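Local structure of putative sulfatase yidJ (Bacteroides fragilis, 2QZU) at residues 247-252 and 275-280; 35-40 and 231-236; 51-56 and 281-286; 256-261 and 318-323; 197-202 and 287-292. The protein probably hydrolyses aryl sulfate esters, as a metal-dependent enzyme of the sulfatase family related to the alkaline phosphatases. All coordinates share one frame; numbering follows the deposited sequence.

Interaction 1: residues 247-252 and 275-280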
# COMPACT_ATOMS: atom_id res chain seq x y z
N LYS A 247 -14.18 4.54 14.60
CA LYS A 247 -14.84 5.29 13.54
C LYS A 247 -15.25 6.70 13.98
O LYS A 247 -15.34 7.60 13.15
CB LYS A 247 -16.09 4.54 13.05
CG LYS A 247 -17.18 4.39 14.10
CD LYS A 247 -18.42 3.74 13.50
CE LYS A 247 -19.53 3.60 14.54
NZ LYS A 247 -20.76 2.99 13.97
N ASP A 248 -15.48 6.88 15.28
CA ASP A 248 -15.88 8.19 15.80
C ASP A 248 -14.77 8.89 16.58
O ASP A 248 -15.01 9.91 17.23
CB ASP A 248 -17.12 8.06 16.69
CG ASP A 248 -18.29 7.42 15.97
OD1 ASP A 248 -18.64 7.89 14.87
OD2 ASP A 248 -18.87 6.46 16.51
N LEU A 249 -13.56 8.34 16.53
CA LEU A 249 -12.43 8.91 17.24
C LEU A 249 -12.16 10.34 16.77
O LEU A 249 -12.12 10.61 15.57
CB LEU A 249 -11.18 8.06 17.01
CG LEU A 249 -9.88 8.52 17.69
CD1 LEU A 249 -10.03 8.41 19.20
CD2 LEU A 249 -8.72 7.66 17.21
N ASP A 250 -11.97 11.26 17.72
CA ASP A 250 -11.69 12.66 17.40
C ASP A 250 -10.17 12.79 17.27
O ASP A 250 -9.48 13.04 18.26
CB ASP A 250 -12.19 13.57 18.53
CG ASP A 250 -12.16 15.04 18.15
OD1 ASP A 250 -11.13 15.51 17.62
OD2 ASP A 250 -13.16 15.74 18.40
N VAL A 251 -9.67 12.63 16.06
CA VAL A 251 -8.24 12.70 15.81
C VAL A 251 -7.61 14.06 16.15
O VAL A 251 -6.53 14.12 16.74
CB VAL A 251 -7.93 12.35 14.33
CG1 VAL A 251 -6.44 12.43 14.07
CG2 VAL A 251 -8.43 10.95 14.02
N GLU A 252 -8.28 15.14 15.79
CA GLU A 252 -7.74 16.47 16.07
C GLU A 252 -7.53 16.66 17.57
O GLU A 252 -6.56 17.29 18.00
CB GLU A 252 -8.68 17.54 15.52
CG GLU A 252 -8.00 18.89 15.30
CD GLU A 252 -6.76 18.79 14.43
OE1 GLU A 252 -6.84 18.20 13.33
OE2 GLU A 252 -5.70 19.31 14.83
N ASN A 275 -3.28 8.11 9.91
CA ASN A 275 -2.97 6.74 10.32
C ASN A 275 -3.20 6.37 11.78
O ASN A 275 -3.16 5.18 12.13
CB ASN A 275 -1.51 6.43 9.97
CG ASN A 275 -1.27 6.37 8.48
OD1 ASN A 275 -1.65 5.40 7.82
ND2 ASN A 275 -0.65 7.41 7.93
N ILE A 276 -3.45 7.35 12.65
CA ILE A 276 -3.65 7.04 14.06
C ILE A 276 -4.83 6.12 14.35
O ILE A 276 -4.75 5.26 15.23
CB ILE A 276 -3.77 8.35 14.90
CG1 ILE A 276 -3.69 8.01 16.40
CG2 ILE A 276 -5.06 9.08 14.58
CD1 ILE A 276 -2.37 7.39 16.83
N ARG A 277 -5.93 6.27 13.61
CA ARG A 277 -7.10 5.41 13.82
C ARG A 277 -6.79 3.94 13.57
O ARG A 277 -7.15 3.08 14.38
CB ARG A 277 -8.26 5.82 12.90
CG ARG A 277 -9.04 7.03 13.38
CD ARG A 277 -10.32 7.23 12.57
NE ARG A 277 -11.04 8.42 13.01
CZ ARG A 277 -12.20 8.82 12.50
NH1 ARG A 277 -12.78 8.13 11.52
NH2 ARG A 277 -12.78 9.93 12.96
N ASN A 278 -6.14 3.65 12.45
CA ASN A 278 -5.81 2.27 12.12
C ASN A 278 -4.72 1.73 13.03
O ASN A 278 -4.66 0.52 13.28
CB ASN A 278 -5.42 2.15 10.65
CG ASN A 278 -6.64 2.12 9.73
OD1 ASN A 278 -6.55 2.41 8.54
ND2 ASN A 278 -7.79 1.77 10.30
N TYR A 279 -3.86 2.61 13.54
CA TYR A 279 -2.81 2.18 14.46
C TYR A 279 -3.50 1.67 15.72
O TYR A 279 -3.17 0.59 16.24
CB TYR A 279 -1.88 3.35 14.81
CG TYR A 279 -0.70 2.96 15.68
CD1 TYR A 279 0.29 2.09 15.22
CD2 TYR A 279 -0.58 3.47 16.97
CE1 TYR A 279 1.39 1.75 16.02
CE2 TYR A 279 0.51 3.13 17.78
CZ TYR A 279 1.49 2.27 17.30
OH TYR A 279 2.56 1.95 18.10
N TYR A 280 -4.47 2.43 16.22
CA TYR A 280 -5.19 2.01 17.42
C TYR A 280 -6.00 0.74 17.14
O TYR A 280 -6.10 -0.13 18.01
CB TYR A 280 -6.13 3.11 17.92
CG TYR A 280 -5.45 4.30 18.59
CD1 TYR A 280 -4.14 4.22 19.07
CD2 TYR A 280 -6.14 5.50 18.77
CE1 TYR A 280 -3.54 5.31 19.71
CE2 TYR A 280 -5.56 6.59 19.42
CZ TYR A 280 -4.26 6.48 19.88
OH TYR A 280 -3.69 7.55 20.53
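Arg277 NH2 gives a hydrogen bond of 2.8 Å to Leu249 O. The bond is somewhat bent, with 145° at the hydrogen. It lies in the carbonyl plane of Leu249, but that oxygen sits 23° out of the guanidinium plane. The arginine reaches the loop because its chain is extended from CG to NE. The Leu249 and Arg277 side chains slide past each other in opposite directions. Lys247 C lies above one face of the guanidinium, offset toward the rim, 3.7 Å from the plane. Lys247 O is on that face too. It comes close to Arg277 NH1, but the angle is poor and no hydrogen bond forms.

Leu249 and Val251 carry the apolar part of the contact. Leu249 CG is anti to the backbone N (chi1 -180°). CD2, one of the two methyls it carries, touches Arg277 CG, 3.9 Å away. The same Leu249 CD2 meets the edge of the Tyr280 ring at CD2, 3.7 Å away. Ile276 CD1 lies over a face of that ring, near its rim. The Tyr280 hydroxyl is bonded to Glu49. Val251 and Ile276 also pass in opposite directions, with Val251 CG1 3.7 Å from Ile276 CG2. Leu254 packs on Leu249, Ile276 and Tyr280.

Asp250 stands at the N-cap of helix 251-254, and its OD1 caps Ala253 N. The whole is a short, capped surface helix and its lead-in loop laid on the long helix 267-299 of the alpha/beta sulfatase domain.

Interaction 2: residues 35-40 and 231-236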
# COMPACT_ATOMS: atom_id res chain seq x y z
N ALA A 35 4.69 -7.30 20.31
CA ALA A 35 4.01 -6.82 19.13
C ALA A 35 4.95 -5.77 18.58
O ALA A 35 5.39 -4.88 19.30
CB ALA A 35 2.67 -6.19 19.51
N ASP A 36 5.29 -5.89 17.30
CA ASP A 36 6.22 -4.98 16.68
C ASP A 36 5.70 -3.54 16.53
O ASP A 36 4.52 -3.32 16.24
CB ASP A 36 6.62 -5.55 15.31
CG ASP A 36 7.81 -4.84 14.70
OD1 ASP A 36 7.66 -3.68 14.26
OD2 ASP A 36 8.91 -5.45 14.67
N GLN A 37 6.58 -2.57 16.76
CA GLN A 37 6.25 -1.16 16.60
C GLN A 37 5.11 -0.66 17.48
O GLN A 37 4.31 0.18 17.06
CB GLN A 37 5.93 -0.92 15.12
CG GLN A 37 6.01 0.52 14.66
CD GLN A 37 6.39 0.60 13.19
OE1 GLN A 37 7.48 0.17 12.81
NE2 GLN A 37 5.50 1.14 12.37
N TYR A 38 5.06 -1.15 18.72
CA TYR A 38 4.03 -0.78 19.68
C TYR A 38 4.56 0.30 20.65
O TYR A 38 5.50 0.06 21.41
CB TYR A 38 3.61 -2.03 20.47
CG TYR A 38 2.34 -1.90 21.29
CD1 TYR A 38 2.21 -0.92 22.27
CD2 TYR A 38 1.27 -2.78 21.10
CE1 TYR A 38 1.05 -0.81 23.04
CE2 TYR A 38 0.10 -2.68 21.86
CZ TYR A 38 0.00 -1.69 22.83
OH TYR A 38 -1.14 -1.59 23.59
N ARG A 39 3.95 1.49 20.62
CA ARG A 39 4.36 2.59 21.50
C ARG A 39 3.98 2.36 22.96
O ARG A 39 2.87 1.91 23.26
CB ARG A 39 3.74 3.91 21.04
CG ARG A 39 4.36 4.48 19.78
CD ARG A 39 3.93 5.92 19.53
NE ARG A 39 2.51 6.06 19.22
CZ ARG A 39 1.56 6.31 20.12
NH1 ARG A 39 1.87 6.44 21.40
NH2 ARG A 39 0.30 6.44 19.73
N GLY A 40 4.90 2.69 23.86
CA GLY A 40 4.66 2.51 25.28
C GLY A 40 3.43 3.20 25.85
O GLY A 40 2.74 2.64 26.70
N PRO A 231 1.18 -3.74 15.72
CA PRO A 231 0.80 -2.58 14.91
C PRO A 231 1.84 -2.03 13.93
O PRO A 231 1.80 -0.84 13.60
CB PRO A 231 0.40 -1.55 15.96
CG PRO A 231 1.39 -1.82 17.05
CD PRO A 231 1.42 -3.33 17.12
N HIS A 232 2.76 -2.87 13.48
CA HIS A 232 3.76 -2.44 12.50
C HIS A 232 3.00 -2.16 11.20
O HIS A 232 1.90 -2.68 11.00
CB HIS A 232 4.80 -3.54 12.30
CG HIS A 232 5.84 -3.22 11.27
ND1 HIS A 232 5.69 -3.51 9.94
CD2 HIS A 232 7.07 -2.66 11.39
CE1 HIS A 232 6.77 -3.15 9.28
NE2 HIS A 232 7.63 -2.63 10.14
N THR A 233 3.58 -1.36 10.32
CA THR A 233 2.91 -0.98 9.08
C THR A 233 2.15 -2.01 8.32
O THR A 233 2.47 -3.20 8.30
CB THR A 233 3.81 -0.25 8.09
OG1 THR A 233 5.07 -0.92 8.02
CG2 THR A 233 3.97 1.21 8.51
N GLY A 234 1.19 -1.45 7.59
CA GLY A 234 0.23 -2.19 6.85
C GLY A 234 -0.78 -1.88 7.93
O GLY A 234 -1.49 -2.76 8.40
N TYR A 235 -0.79 -0.61 8.36
CA TYR A 235 -1.69 -0.16 9.42
C TYR A 235 -3.14 -0.44 9.07
O TYR A 235 -3.94 -0.74 9.95
CB TYR A 235 -1.55 1.35 9.70
CG TYR A 235 -0.21 1.81 10.24
CD1 TYR A 235 0.41 1.16 11.31
CD2 TYR A 235 0.43 2.92 9.68
CE1 TYR A 235 1.64 1.61 11.81
CE2 TYR A 235 1.65 3.38 10.17
CZ TYR A 235 2.25 2.72 11.24
OH TYR A 235 3.46 3.18 11.70
N GLU A 236 -3.47 -0.33 7.79
CA GLU A 236 -4.84 -0.56 7.34
C GLU A 236 -5.19 -2.03 7.24
O GLU A 236 -6.37 -2.40 7.10
CB GLU A 236 -5.07 0.10 5.98
CG GLU A 236 -4.62 -0.75 4.78
CD GLU A 236 -3.14 -0.66 4.48
OE1 GLU A 236 -2.37 -0.19 5.35
OE2 GLU A 236 -2.73 -1.06 3.37
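The type II turn Ala35-Tyr38, just after strand 29-35, packs against Pro231 and His232 in the loop after strand 222-228. These strands are parallel neighbours in the central sheet, so the contact joins two loops at the same end of it. Gln37 takes the third turn position with positive phi (60°).

Pro231 follows a cis peptide bond and fits into the turn. Its CD is 3.2 Å from Asp36 O and 3.9 Å from Ala35 CB. Pro231 CG faces Gln37 O at 3.5 Å. Tyr38 crosses the same proline ring, bringing CD2 to 4.0 Å from Pro231 CD.

Asp36 and His232 lie side by side and point the same way. The carboxylate and imidazole planes are 84° apart. Asp36 OD1 is 3.1 Å from His232 CD2. Asp36 OD2 is held by salt bridges to Arg80 and Lys132. Gln37 OE1 also comes to His232 CD2, at 3.2 Å, and accepts a hydrogen bond from Lys326. The other end of that amide, Gln37 NE2, makes a weak bond of 3.0 Å to Tyr235 OH, with only 121° at the hydrogen. Thr233 CG2 lies over a face of the Tyr235 ring, and Pro231 O is at its edge, in plane. Pro231 O is buried and has no polar partner in the model.

Loops at the C-terminal ends of parallel strands are where the alkaline phosphatase-like fold places its active site, and this buried pair is consistent with the wall of such a site in a sulfatase.

Interaction 3: residues 51-56 and 281-286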
# COMPACT_ATOMS: atom_id res chain seq x y z
N VAL A 51 -6.88 4.70 23.52
CA VAL A 51 -6.80 3.42 22.84
C VAL A 51 -7.35 2.36 23.79
O VAL A 51 -7.10 2.41 24.99
CB VAL A 51 -5.34 3.09 22.42
CG1 VAL A 51 -4.44 3.01 23.64
CG2 VAL A 51 -5.32 1.79 21.63
N LYS A 52 -8.11 1.41 23.24
CA LYS A 52 -8.71 0.36 24.04
C LYS A 52 -7.88 -0.91 24.07
O LYS A 52 -7.67 -1.55 23.04
CB LYS A 52 -10.12 0.05 23.52
CG LYS A 52 -11.06 1.25 23.57
CD LYS A 52 -12.43 0.90 23.02
CE LYS A 52 -13.36 2.10 23.10
NZ LYS A 52 -13.55 2.56 24.50
N THR A 53 -7.42 -1.27 25.26
CA THR A 53 -6.61 -2.47 25.48
C THR A 53 -7.09 -3.14 26.76
O THR A 53 -6.35 -3.25 27.74
CB THR A 53 -5.10 -2.13 25.62
OG1 THR A 53 -4.91 -1.24 26.74
CG2 THR A 53 -4.58 -1.46 24.36
N PRO A 54 -8.34 -3.61 26.78
CA PRO A 54 -8.86 -4.26 27.99
C PRO A 54 -8.08 -5.47 28.50
O PRO A 54 -7.98 -5.68 29.71
CB PRO A 54 -10.30 -4.59 27.61
CG PRO A 54 -10.22 -4.82 26.12
CD PRO A 54 -9.32 -3.68 25.68
N HIS A 55 -7.54 -6.28 27.60
CA HIS A 55 -6.81 -7.47 28.02
C HIS A 55 -5.44 -7.15 28.60
O HIS A 55 -5.01 -7.77 29.58
CB HIS A 55 -6.72 -8.45 26.85
CG HIS A 55 -8.06 -8.92 26.38
ND1 HIS A 55 -8.86 -9.76 27.12
CD2 HIS A 55 -8.77 -8.62 25.27
CE1 HIS A 55 -10.00 -9.95 26.49
NE2 HIS A 55 -9.97 -9.27 25.36
N LEU A 56 -4.76 -6.17 28.03
CA LEU A 56 -3.46 -5.77 28.55
C LEU A 56 -3.67 -5.03 29.87
O LEU A 56 -2.83 -5.11 30.77
CB LEU A 56 -2.72 -4.88 27.55
CG LEU A 56 -2.21 -5.61 26.31
CD1 LEU A 56 -1.56 -4.61 25.36
CD2 LEU A 56 -1.21 -6.68 26.71
N ALA A 281 -6.55 0.62 15.94
CA ALA A 281 -7.33 -0.57 15.57
C ALA A 281 -6.44 -1.81 15.67
O ALA A 281 -6.86 -2.83 16.21
CB ALA A 281 -7.89 -0.43 14.14
N CYS A 282 -5.22 -1.69 15.16
CA CYS A 282 -4.27 -2.80 15.20
C CYS A 282 -3.97 -3.18 16.64
O CYS A 282 -3.94 -4.36 16.98
CB CYS A 282 -2.96 -2.42 14.50
SG CYS A 282 -3.03 -2.43 12.68
N ILE A 283 -3.73 -2.17 17.47
CA ILE A 283 -3.43 -2.41 18.87
C ILE A 283 -4.58 -3.12 19.58
O ILE A 283 -4.36 -4.07 20.32
CB ILE A 283 -3.09 -1.09 19.59
CG1 ILE A 283 -1.70 -0.63 19.14
CG2 ILE A 283 -3.16 -1.28 21.10
CD1 ILE A 283 -1.24 0.69 19.75
N THR A 284 -5.80 -2.65 19.35
CA THR A 284 -6.95 -3.29 19.98
C THR A 284 -7.09 -4.73 19.51
O THR A 284 -7.43 -5.62 20.29
CB THR A 284 -8.23 -2.48 19.70
OG1 THR A 284 -8.13 -1.21 20.35
CG2 THR A 284 -9.46 -3.22 20.24
N GLY A 285 -6.79 -4.97 18.23
CA GLY A 285 -6.86 -6.32 17.69
C GLY A 285 -5.78 -7.18 18.33
O GLY A 285 -6.02 -8.34 18.68
N VAL A 286 -4.58 -6.63 18.46
CA VAL A 286 -3.48 -7.36 19.08
C VAL A 286 -3.89 -7.69 20.52
O VAL A 286 -3.71 -8.81 20.98
CB VAL A 286 -2.18 -6.52 19.07
CG1 VAL A 286 -1.18 -7.07 20.09
CG2 VAL A 286 -1.55 -6.56 17.68
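Thr284 turns its whole side chain onto the carbonyl oxygen of Lys52. Thr284 CB is 3.5 Å from Lys52 O. From there OG1 goes out anti to the carbonyl carbon of its own residue (chi1 -66°) and donates a hydrogen bond of 2.8 Å to Lys52 O. The donor lies in the carbonyl plane, on a lone pair, with 137° at the oxygen. The methyl, Thr284 CG2, flanks the same oxygen at 3.7 Å. The backbone joins in through a CA-H...O contact from Thr284 CA to Lys52 O at 3.6 Å.

The contact sets the lead-in and N-terminal turn of helix 54-61 beside the long helix 267-299 in the alpha/beta sulfatase domain. Tyr246 OH ties both sides together, since it is bonded to Thr284 OG1 and to Lys52 N.

Thr53 holds the N-cap position, but its side chain makes no capping bond. Its OG1 is bonded to Gly44 N and to Asp57. The next turn of the long helix supplies Asp287 instead, whose carboxylate oxygens bind His55 N and Leu56 N.

Ile283, the residue before Thr284, makes the apolar part. Its CG2, anti to the backbone N, meets two methyls of the lead-in loop, those of Val51 and Thr53. Val51 crosses the isoleucine at about a right angle, with Val51 CG2 3.8 Å from Ile283 CG2. Thr53 comes closer still, its CG2 lying 3.6 Å from Ile283 CG2.

Interaction 4: residues 256-261 and 318-323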
# COMPACT_ATOMS: atom_id res chain seq x y z
N LYS A 256 -3.92 17.73 20.69
CA LYS A 256 -3.97 18.79 21.70
C LYS A 256 -2.80 18.73 22.68
O LYS A 256 -2.59 17.71 23.35
CB LYS A 256 -5.29 18.69 22.47
CG LYS A 256 -5.52 19.82 23.46
CD LYS A 256 -5.73 21.13 22.72
CE LYS A 256 -5.96 22.28 23.69
NZ LYS A 256 -6.28 23.54 22.96
N GLY A 257 -2.05 19.82 22.76
CA GLY A 257 -0.91 19.87 23.67
C GLY A 257 0.27 19.03 23.21
O GLY A 257 1.12 18.65 24.01
N ARG A 258 0.32 18.75 21.91
CA ARG A 258 1.40 17.96 21.34
C ARG A 258 2.16 18.79 20.31
O ARG A 258 1.94 18.65 19.11
CB ARG A 258 0.85 16.69 20.68
CG ARG A 258 0.35 15.62 21.65
CD ARG A 258 1.49 15.01 22.45
NE ARG A 258 2.47 14.36 21.59
CZ ARG A 258 2.33 13.15 21.05
NH1 ARG A 258 1.23 12.43 21.28
NH2 ARG A 258 3.27 12.66 20.26
N PRO A 259 3.07 19.66 20.77
CA PRO A 259 3.84 20.49 19.84
C PRO A 259 4.74 19.68 18.91
O PRO A 259 5.20 20.19 17.89
CB PRO A 259 4.62 21.42 20.77
CG PRO A 259 4.82 20.57 22.00
CD PRO A 259 3.47 19.92 22.17
N ASP A 260 4.98 18.42 19.26
CA ASP A 260 5.82 17.56 18.43
C ASP A 260 5.08 17.02 17.21
O ASP A 260 5.70 16.48 16.29
CB ASP A 260 6.41 16.41 19.26
CG ASP A 260 5.34 15.57 19.93
OD1 ASP A 260 4.36 16.14 20.45
OD2 ASP A 260 5.49 14.33 19.96
N ILE A 261 3.76 17.15 17.19
CA ILE A 261 2.96 16.69 16.06
C ILE A 261 2.71 17.87 15.12
O ILE A 261 2.03 18.83 15.49
CB ILE A 261 1.61 16.10 16.52
CG1 ILE A 261 1.86 14.87 17.40
CG2 ILE A 261 0.76 15.72 15.32
CD1 ILE A 261 0.60 14.28 18.04
N MSE A 318 5.57 8.31 13.50
CA MSE A 318 4.35 8.48 12.70
C MSE A 318 4.03 9.95 12.40
O MSE A 318 2.87 10.37 12.44
CB MSE A 318 3.17 7.82 13.43
CG MSE A 318 1.99 7.45 12.54
SE MSE A 318 0.54 6.56 13.51
CE MSE A 318 -0.48 8.11 14.00
N GLY A 319 5.07 10.73 12.10
CA GLY A 319 4.86 12.13 11.80
C GLY A 319 5.37 13.06 12.88
O GLY A 319 5.75 14.20 12.60
N ALA A 320 5.39 12.59 14.12
CA ALA A 320 5.88 13.41 15.22
C ALA A 320 7.34 13.73 14.97
O ALA A 320 8.11 12.88 14.50
CB ALA A 320 5.72 12.66 16.54
N HIS A 321 7.73 14.97 15.28
CA HIS A 321 9.09 15.45 15.07
C HIS A 321 9.51 15.37 13.61
O HIS A 321 10.70 15.28 13.29
CB HIS A 321 10.07 14.66 15.96
CG HIS A 321 9.95 14.99 17.42
ND1 HIS A 321 10.29 16.23 17.93
CD2 HIS A 321 9.49 14.27 18.47
CE1 HIS A 321 10.04 16.26 19.22
NE2 HIS A 321 9.56 15.08 19.58
N GLU A 322 8.52 15.42 12.72
CA GLU A 322 8.75 15.36 11.28
C GLU A 322 9.39 14.04 10.83
O GLU A 322 9.99 13.97 9.76
CB GLU A 322 9.65 16.52 10.83
CG GLU A 322 9.13 17.92 11.17
CD GLU A 322 7.83 18.27 10.47
OE1 GLU A 322 7.47 17.59 9.48
OE2 GLU A 322 7.18 19.25 10.89
N ASN A 323 9.25 13.01 11.66
CA ASN A 323 9.79 11.68 11.36
C ASN A 323 8.65 10.70 11.13
O ASN A 323 7.73 10.59 11.95
CB ASN A 323 10.65 11.16 12.51
CG ASN A 323 12.03 11.79 12.54
OD1 ASN A 323 12.18 12.99 12.81
ND2 ASN A 323 13.05 10.99 12.27
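Residues Arg258 to Ile261 form a type I turn, and its last two residues run close beside Ala320 and His321. The CA atoms of Ile261 and Ala320 are 4.5 Å apart. One backbone hydrogen bond joins the segments, from His321 N to Asp260 O, at 2.7 Å. It is nearly straight, with 171° at the hydrogen. Asp260 O also receives a CA-H...O contact from Ala320 CA at 3.3 Å. The backbone of 318-323 is unusual. His321 and Glu322 both have left-handed helical angles, and Gly319 has a conformation that by itself calls for glycine.

The turn lies between helices 251-254 and 267-299. The partner loop follows strand 306-311 of the central sheet. The contact thus links, within the sulfatase alpha/beta domain, the approach to the long helix with the exit from the strand that comes after it.

Asp260 CB sits over a face of the His321 ring in a CH-pi contact, 3.7 Å from the centroid. The ring also stacks with Tyr330. The Asp260 carboxylate faces back into its own turn. Arg258 grips it side-on, with NE 2.8 Å from OD1 and NH2 2.8 Å from OD2, in a salt bridge. OD1 uses its syn lone pair. Ile261 CD1 lies over the centre of the Arg258 guanidinium, 3.6 Å above its plane. Ala320 CB packs against the oxygen that meets Arg258 NH2, 3.8 Å from Asp260 OD2.

Interaction 5: residues 197-202 and 287-292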
# COMPACT_ATOMS: atom_id res chain seq x y z
N ASN A 197 -4.99 -17.60 5.39
CA ASN A 197 -6.02 -16.60 5.11
C ASN A 197 -6.69 -16.19 6.41
O ASN A 197 -7.87 -16.44 6.63
CB ASN A 197 -7.05 -17.18 4.14
CG ASN A 197 -6.51 -17.34 2.72
OD1 ASN A 197 -7.08 -18.06 1.90
ND2 ASN A 197 -5.40 -16.66 2.43
N GLN A 198 -5.91 -15.56 7.28
CA GLN A 198 -6.37 -15.10 8.58
C GLN A 198 -5.42 -14.01 9.04
O GLN A 198 -4.25 -14.01 8.66
CB GLN A 198 -6.36 -16.28 9.56
CG GLN A 198 -6.71 -15.92 11.00
CD GLN A 198 -7.02 -17.15 11.84
OE1 GLN A 198 -6.32 -18.16 11.76
NE2 GLN A 198 -8.07 -17.06 12.65
N TRP A 199 -5.91 -13.08 9.85
CA TRP A 199 -5.06 -11.99 10.34
C TRP A 199 -3.93 -12.59 11.17
O TRP A 199 -4.16 -13.45 12.01
CB TRP A 199 -5.90 -11.00 11.17
CG TRP A 199 -5.21 -9.68 11.44
CD1 TRP A 199 -4.55 -8.89 10.53
CD2 TRP A 199 -5.17 -8.97 12.68
NE1 TRP A 199 -4.10 -7.74 11.14
CE2 TRP A 199 -4.47 -7.77 12.46
CE3 TRP A 199 -5.66 -9.24 13.97
CZ2 TRP A 199 -4.24 -6.83 13.48
CZ3 TRP A 199 -5.44 -8.31 14.98
CH2 TRP A 199 -4.73 -7.12 14.73
N GLY A 200 -2.71 -12.12 10.92
CA GLY A 200 -1.54 -12.63 11.63
C GLY A 200 -1.72 -12.92 13.11
O GLY A 200 -1.56 -14.07 13.53
N PRO A 201 -2.03 -11.91 13.93
CA PRO A 201 -2.21 -12.07 15.38
C PRO A 201 -3.23 -13.14 15.74
O PRO A 201 -3.10 -13.80 16.77
CB PRO A 201 -2.65 -10.68 15.83
CG PRO A 201 -1.90 -9.79 14.88
CD PRO A 201 -2.15 -10.49 13.56
N GLU A 202 -4.25 -13.29 14.90
CA GLU A 202 -5.30 -14.28 15.12
C GLU A 202 -4.76 -15.69 14.97
O GLU A 202 -5.00 -16.55 15.82
CB GLU A 202 -6.44 -14.09 14.11
CG GLU A 202 -7.57 -13.21 14.58
CD GLU A 202 -8.70 -13.15 13.57
OE1 GLU A 202 -9.14 -14.23 13.12
OE2 GLU A 202 -9.15 -12.04 13.24
N ASP A 287 -4.47 -6.70 21.19
CA ASP A 287 -4.91 -6.85 22.58
C ASP A 287 -5.86 -8.03 22.74
O ASP A 287 -5.71 -8.84 23.66
CB ASP A 287 -5.61 -5.57 23.03
CG ASP A 287 -6.06 -5.62 24.49
OD1 ASP A 287 -5.20 -5.46 25.38
OD2 ASP A 287 -7.27 -5.83 24.73
N GLU A 288 -6.84 -8.14 21.85
CA GLU A 288 -7.81 -9.23 21.93
C GLU A 288 -7.14 -10.59 21.80
O GLU A 288 -7.51 -11.54 22.49
CB GLU A 288 -8.89 -9.06 20.85
CG GLU A 288 -9.92 -10.18 20.84
CD GLU A 288 -11.16 -9.82 20.05
OE1 GLU A 288 -11.93 -8.95 20.52
OE2 GLU A 288 -11.38 -10.41 18.97
N ASN A 289 -6.15 -10.69 20.92
CA ASN A 289 -5.47 -11.96 20.74
C ASN A 289 -4.54 -12.28 21.90
O ASN A 289 -4.30 -13.44 22.22
CB ASN A 289 -4.77 -11.98 19.39
CG ASN A 289 -5.75 -12.18 18.25
OD1 ASN A 289 -6.36 -13.24 18.14
ND2 ASN A 289 -5.93 -11.15 17.42
N VAL A 290 -4.02 -11.24 22.56
CA VAL A 290 -3.18 -11.46 23.73
C VAL A 290 -4.12 -12.03 24.79
O VAL A 290 -3.76 -12.93 25.55
CB VAL A 290 -2.56 -10.14 24.25
CG1 VAL A 290 -1.96 -10.35 25.64
CG2 VAL A 290 -1.47 -9.66 23.29
N GLY A 291 -5.34 -11.51 24.82
CA GLY A 291 -6.34 -11.98 25.77
C GLY A 291 -6.63 -13.46 25.59
O GLY A 291 -6.84 -14.19 26.56
N ARG A 292 -6.65 -13.91 24.34
CA ARG A 292 -6.90 -15.32 24.03
C ARG A 292 -5.79 -16.20 24.61
O ARG A 292 -6.04 -17.28 25.15
CB ARG A 292 -6.99 -15.52 22.52
CG ARG A 292 -8.15 -14.82 21.85
CD ARG A 292 -8.07 -15.03 20.34
NE ARG A 292 -8.08 -16.45 19.99
CZ ARG A 292 -7.62 -16.95 18.84
NH1 ARG A 292 -7.11 -16.14 17.93
NH2 ARG A 292 -7.69 -18.25 18.61
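Asn289 lays its amide against the peptide between Pro201 and Glu202, at the start of helix 200-213. CG is anti to the carbonyl carbon (chi1 -76°), and Asn289 CG lies 3.4 Å from Pro201 O. Asn289 OD1 approaches Glu202 CA at 3.4 Å. On the other branch, Asn289 ND2 touches Pro201 CB at 3.7 Å and makes a weak hydrogen bond to Gly285 O in its own helix. Pro201 is backed by Trp199, with Pro201 CD over the centre of the indole, 3.5 Å above its plane.

Arg292 lies one turn further along helix 267-299, its chain bent at chi3. Arg292 NH1 donates to Asn289 OD1 at 3.0 Å, nearly along the C=O axis. The same nitrogen donates to Glu202 O, also at 3.0 Å, in the carbonyl plane and on a lone pair. Ser206 OG binds both Glu202 O and Arg292 NH2. The Glu202 carboxylate turns to Gln198 and Arg241.

Two carbonyl oxygens, one from each segment, thus share a single guanidinium nitrogen. The bond from Arg292 NH1 to Asn289 OD1, with the weak ND2 bond to Gly285 O, probably fixes the rotation of the amide, and the positive charge would polarise both acceptors.

How the interactions relate
Interactions 1, 3 and 5 follow one another along helix 267-299, at 275-280, 281-286 and 287-292. Their centres are about 13 Å (1 to 3) and about 10 Å (3 to 5) apart. Interaction 2 lies at the ends of strands 29-35 and 222-228 of the central sheet. Its centre is about 11 Å from interaction 3 and 14 Å from interaction 1, and it touches both, through Tyr38 and through the Tyr279 hydroxyl. Interaction 4 touches interaction 1 through Met318, but lies about 30 Å from interaction 5, centre to centre. Along the chain, interaction 1 is nested inside the loops closed by 3 and 5. One long helix thus ties sequence-distant parts of the sulfatase domain together.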